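Long-range contact in nigritoxine (Vibrio nigripulchritudo, PDB 5M41), which acts as a bacterial toxin against crustaceans and insects: residues V497-A502 and R553-D558. Residues are numbered along the deposited sequence; the frame is centred on the assembly and turned at random.
Sequences VYINEA and RLQHKD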
ATOM      1  N   VAL A 497      13.404  29.289   7.336  1.00 59.56           N
ATOM      2  CA  VAL A 497      14.347  28.179   7.357  1.00 59.92           C
ATOM      3  C   VAL A 497      13.688  26.924   6.781  1.00 59.69           C
ATOM      4  O   VAL A 497      12.828  26.307   7.410  1.00 60.20           O
ATOM      5  CB  VAL A 497      14.936  27.888   8.764  1.00 61.95           C
ATOM      6  CG1 VAL A 497      15.825  26.657   8.709  1.00 63.19           C
ATOM      7  CG2 VAL A 497      15.739  29.077   9.283  1.00 64.48           C
ATOM      8  N   TYR A 498      14.097  26.565   5.575  1.00 59.69           N
ATOM      9  CA  TYR A 498      13.630  25.363   4.939  1.00 58.69           C
ATOM     10  C   TYR A 498      14.511  24.190   5.360  1.00 62.18           C
ATOM     11  O   TYR A 498      15.733  24.210   5.158  1.00 61.79           O
ATOM     12  CB  TYR A 498      13.603  25.529   3.413  1.00 56.73           C
ATOM     13  CG  TYR A 498      13.326  24.242   2.683  1.00 57.20           C
ATOM     14  CD1 TYR A 498      12.221  23.452   3.012  1.00 55.95           C
ATOM     15  CD2 TYR A 498      14.171  23.804   1.677  1.00 58.10           C
ATOM     16  CE1 TYR A 498      11.973  22.262   2.349  1.00 56.83           C
ATOM     17  CE2 TYR A 498      13.936  22.613   1.014  1.00 58.81           C
ATOM     18  CZ  TYR A 498      12.835  21.850   1.349  1.00 58.32           C
ATOM     19  OH  TYR A 498      12.617  20.670   0.683  1.00 57.70           O
ATOM     20  N   ILE A 499      13.885  23.181   5.958  1.00 62.60           N
ATOM     21  CA  ILE A 499      14.590  21.951   6.321  1.00 65.80           C
ATOM     22  C   ILE A 499      14.374  20.890   5.255  1.00 66.34           C
ATOM     23  O   ILE A 499      13.288  20.316   5.131  1.00 63.35           O
ATOM     24  CB  ILE A 499      14.181  21.413   7.709  1.00 68.64           C
ATOM     25  CG1 ILE A 499      14.367  22.504   8.769  1.00 71.31           C
ATOM     26  CG2 ILE A 499      15.008  20.175   8.055  1.00 70.12           C
ATOM     27  CD1 ILE A 499      13.522  22.314  10.012  1.00 76.67           C
ATOM     28  N   ASN A 500      15.419  20.666   4.467  1.00 69.49           N
ATOM     29  CA  ASN A 500      15.397  19.694   3.389  1.00 69.97           C
ATOM     30  C   ASN A 500      15.652  18.341   4.005  1.00 71.53           C
ATOM     31  O   ASN A 500      16.785  18.030   4.391  1.00 71.39           O
ATOM     32  CB  ASN A 500      16.482  20.045   2.366  1.00 74.36           C
ATOM     33  CG  ASN A 500      16.356  19.261   1.078  1.00 74.88           C
ATOM     34  OD1 ASN A 500      16.118  18.049   1.088  1.00 73.81           O
ATOM     35  ND2 ASN A 500      16.539  19.954  -0.050  1.00 74.57           N
ATOM     36  N   GLU A 501      14.595  17.547   4.128  1.00 68.68           N
ATOM     37  CA  GLU A 501      14.680  16.271   4.823  1.00 71.68           C
ATOM     38  C   GLU A 501      15.584  15.260   4.103  1.00 75.92           C
ATOM     39  O   GLU A 501      16.168  14.381   4.747  1.00 80.20           O
ATOM     40  CB  GLU A 501      13.283  15.686   5.052  1.00 66.96           C
ATOM     41  CG  GLU A 501      12.473  16.362   6.153  1.00 65.74           C
ATOM     42  CD  GLU A 501      10.971  16.140   5.981  1.00 66.75           C
ATOM     43  OE1 GLU A 501      10.428  16.578   4.945  1.00 68.33           O
ATOM     44  OE2 GLU A 501      10.323  15.536   6.864  1.00 63.22           O
ATOM     45  N   ALA A 502      15.707  15.399   2.781  1.00 77.28           N
ATOM     46  CA  ALA A 502      16.499  14.476   1.962  1.00 79.53           C
ATOM     47  C   ALA A 502      17.990  14.757   2.105  1.00 83.99           C
ATOM     48  O   ALA A 502      18.731  13.945   2.655  1.00 86.55           O
ATOM     49  CB  ALA A 502      16.070  14.558   0.502  1.00 77.92           C
ATOM     50  N   ARG A 553       6.881  24.814   0.185  1.00 41.90           N
ATOM     51  CA  ARG A 553       5.582  25.475   0.274  1.00 43.66           C
ATOM     52  C   ARG A 553       4.625  24.748   1.200  1.00 43.76           C
ATOM     53  O   ARG A 553       3.810  25.386   1.850  1.00 43.77           O
ATOM     54  CB  ARG A 553       4.967  25.662  -1.105  1.00 42.33           C
ATOM     55  CG  ARG A 553       5.551  26.833  -1.884  1.00 44.62           C
ATOM     56  CD  ARG A 553       4.864  26.929  -3.231  1.00 42.37           C
ATOM     57  NE  ARG A 553       5.266  28.085  -4.021  1.00 42.21           N
ATOM     58  CZ  ARG A 553       4.799  29.324  -3.868  1.00 43.59           C
ATOM     59  NH1 ARG A 553       3.914  29.626  -2.909  1.00 43.20           N
ATOM     60  NH2 ARG A 553       5.237  30.282  -4.678  1.00 43.18           N
ATOM     61  N   LEU A 554       4.723  23.418   1.248  1.00 45.07           N
ATOM     62  CA  LEU A 554       3.961  22.611   2.205  1.00 46.23           C
ATOM     63  C   LEU A 554       4.484  22.810   3.633  1.00 48.00           C
ATOM     64  O   LEU A 554       3.711  23.029   4.557  1.00 47.46           O
ATOM     65  CB  LEU A 554       4.016  21.110   1.854  1.00 46.53           C
ATOM     66  CG  LEU A 554       3.127  20.522   0.733  1.00 46.59           C
ATOM     67  CD1 LEU A 554       3.387  19.021   0.625  1.00 45.90           C
ATOM     68  CD2 LEU A 554       1.648  20.786   0.979  1.00 46.63           C
ATOM     69  N   GLN A 555       5.799  22.710   3.800  1.00 48.70           N
ATOM     70  CA  GLN A 555       6.434  22.856   5.114  1.00 48.97           C
ATOM     71  C   GLN A 555       6.125  24.234   5.715  1.00 49.12           C
ATOM     72  O   GLN A 555       5.870  24.347   6.907  1.00 48.96           O
ATOM     73  CB  GLN A 555       7.943  22.657   4.966  1.00 50.88           C
ATOM     74  CG  GLN A 555       8.702  22.379   6.256  1.00 52.89           C
ATOM     75  CD  GLN A 555      10.190  22.253   6.009  1.00 53.89           C
ATOM     76  OE1 GLN A 555      10.940  23.200   6.226  1.00 55.54           O
ATOM     77  NE2 GLN A 555      10.615  21.101   5.507  1.00 52.27           N
ATOM     78  N   HIS A 556       6.100  25.266   4.880  1.00 48.97           N
ATOM     79  CA  HIS A 556       5.754  26.629   5.318  1.00 48.95           C
ATOM     80  C   HIS A 556       4.441  27.130   4.779  1.00 47.07           C
ATOM     81  O   HIS A 556       4.274  28.334   4.450  1.00 46.92           O
ATOM     82  CB  HIS A 556       6.914  27.557   5.012  1.00 51.70           C
ATOM     83  CG  HIS A 556       8.132  27.223   5.814  1.00 54.49           C
ATOM     84  ND1 HIS A 556       8.319  27.697   7.051  1.00 59.08           N
ATOM     85  CD2 HIS A 556       9.184  26.349   5.560  1.00 54.17           C
ATOM     86  CE1 HIS A 556       9.470  27.185   7.558  1.00 59.67           C
ATOM     87  NE2 HIS A 556       9.995  26.366   6.642  1.00 58.62           N
ATOM     88  N   LYS A 557       3.472  26.212   4.742  1.00 45.64           N
ATOM     89  CA  LYS A 557       2.173  26.468   4.082  1.00 47.19           C
ATOM     90  C   LYS A 557       1.356  27.605   4.681  1.00 47.43           C
ATOM     91  O   LYS A 557       0.534  28.183   3.990  1.00 46.11           O
ATOM     92  CB  LYS A 557       1.315  25.191   4.022  1.00 47.05           C
ATOM     93  CG  LYS A 557       0.974  24.602   5.383  1.00 47.10           C
ATOM     94  CD  LYS A 557      -0.082  23.521   5.187  1.00 52.23           C
ATOM     95  CE  LYS A 557      -0.612  23.015   6.515  1.00 57.30           C
ATOM     96  NZ  LYS A 557      -1.701  22.022   6.266  1.00 60.97           N
ATOM     97  N   ASP A 558       1.598  27.926   5.954  1.00 50.61           N
ATOM     98  CA  ASP A 558       0.843  28.967   6.668  1.00 52.59           C
ATOM     99  C   ASP A 558       1.366  30.399   6.521  1.00 51.72           C
ATOM    100  O   ASP A 558       0.680  31.340   6.909  1.00 53.53           O
ATOM    101  CB  ASP A 558       0.767  28.625   8.163  1.00 57.67           C
ATOM    102  CG  ASP A 558       0.159  27.255   8.422  1.00 63.05           C
ATOM    103  OD1 ASP A 558      -0.926  26.969   7.867  1.00 63.37           O
ATOM    104  OD2 ASP A 558       0.763  26.464   9.183  1.00 65.71           O
TER
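Gln555 lays its carboxamide along the backbone of Ile499 and bonds to that residue twice. Its NE2 gives a hydrogen to Ile499 O at 2.8 Å, in the amide plane of the glutamine and on a lone pair of the carbonyl. Its OE1 takes the hydrogen of Ile499 N at 3.0 Å, again through a lone pair, with a nearly straight N-H...O angle of 168°. With donor and acceptor both engaged on one residue, the amide cannot flip without losing both bonds. One residue further on, His556 NE2 donates to Val497 O at 2.9 Å; this bond is bent, and the donor stands above the carbonyl plane. The same NE2 also makes a weak hydrogen bond to Gln555 OE1. NE2 must therefore carry a proton, and the side chains of two successive residues engage three backbone groups of the strand.

The strand, 496-500, is an outermost one of a four-stranded antiparallel sheet. Backbone hydrogen bonds join Tyr498 to Lys507 of the neighbouring strand 505-515, while the N-H and C=O of Ile499, on the other edge, are those met by Gln555. The glutamine thus pairs with this edge in the way an adjoining strand would.

Gln555 gets there from the last turn of helix 546-555, its CG anti to the backbone N (chi1 -163°) and the chain extended beyond. His556 is the first residue past the helix to leave helical geometry, and its CG lies anti to the carbonyl carbon, with the edge of the ring turned to Val497 O. The Tyr498 ring crosses the glutamine chain, CE1 lying 3.6 Å from Gln555 NE2 and ring and amide planes 29° apart. Its OH hydrogen-bonds to Asp551, one turn earlier on the same helix, and Arg461 touches Val497, Ile499 and His556 alike.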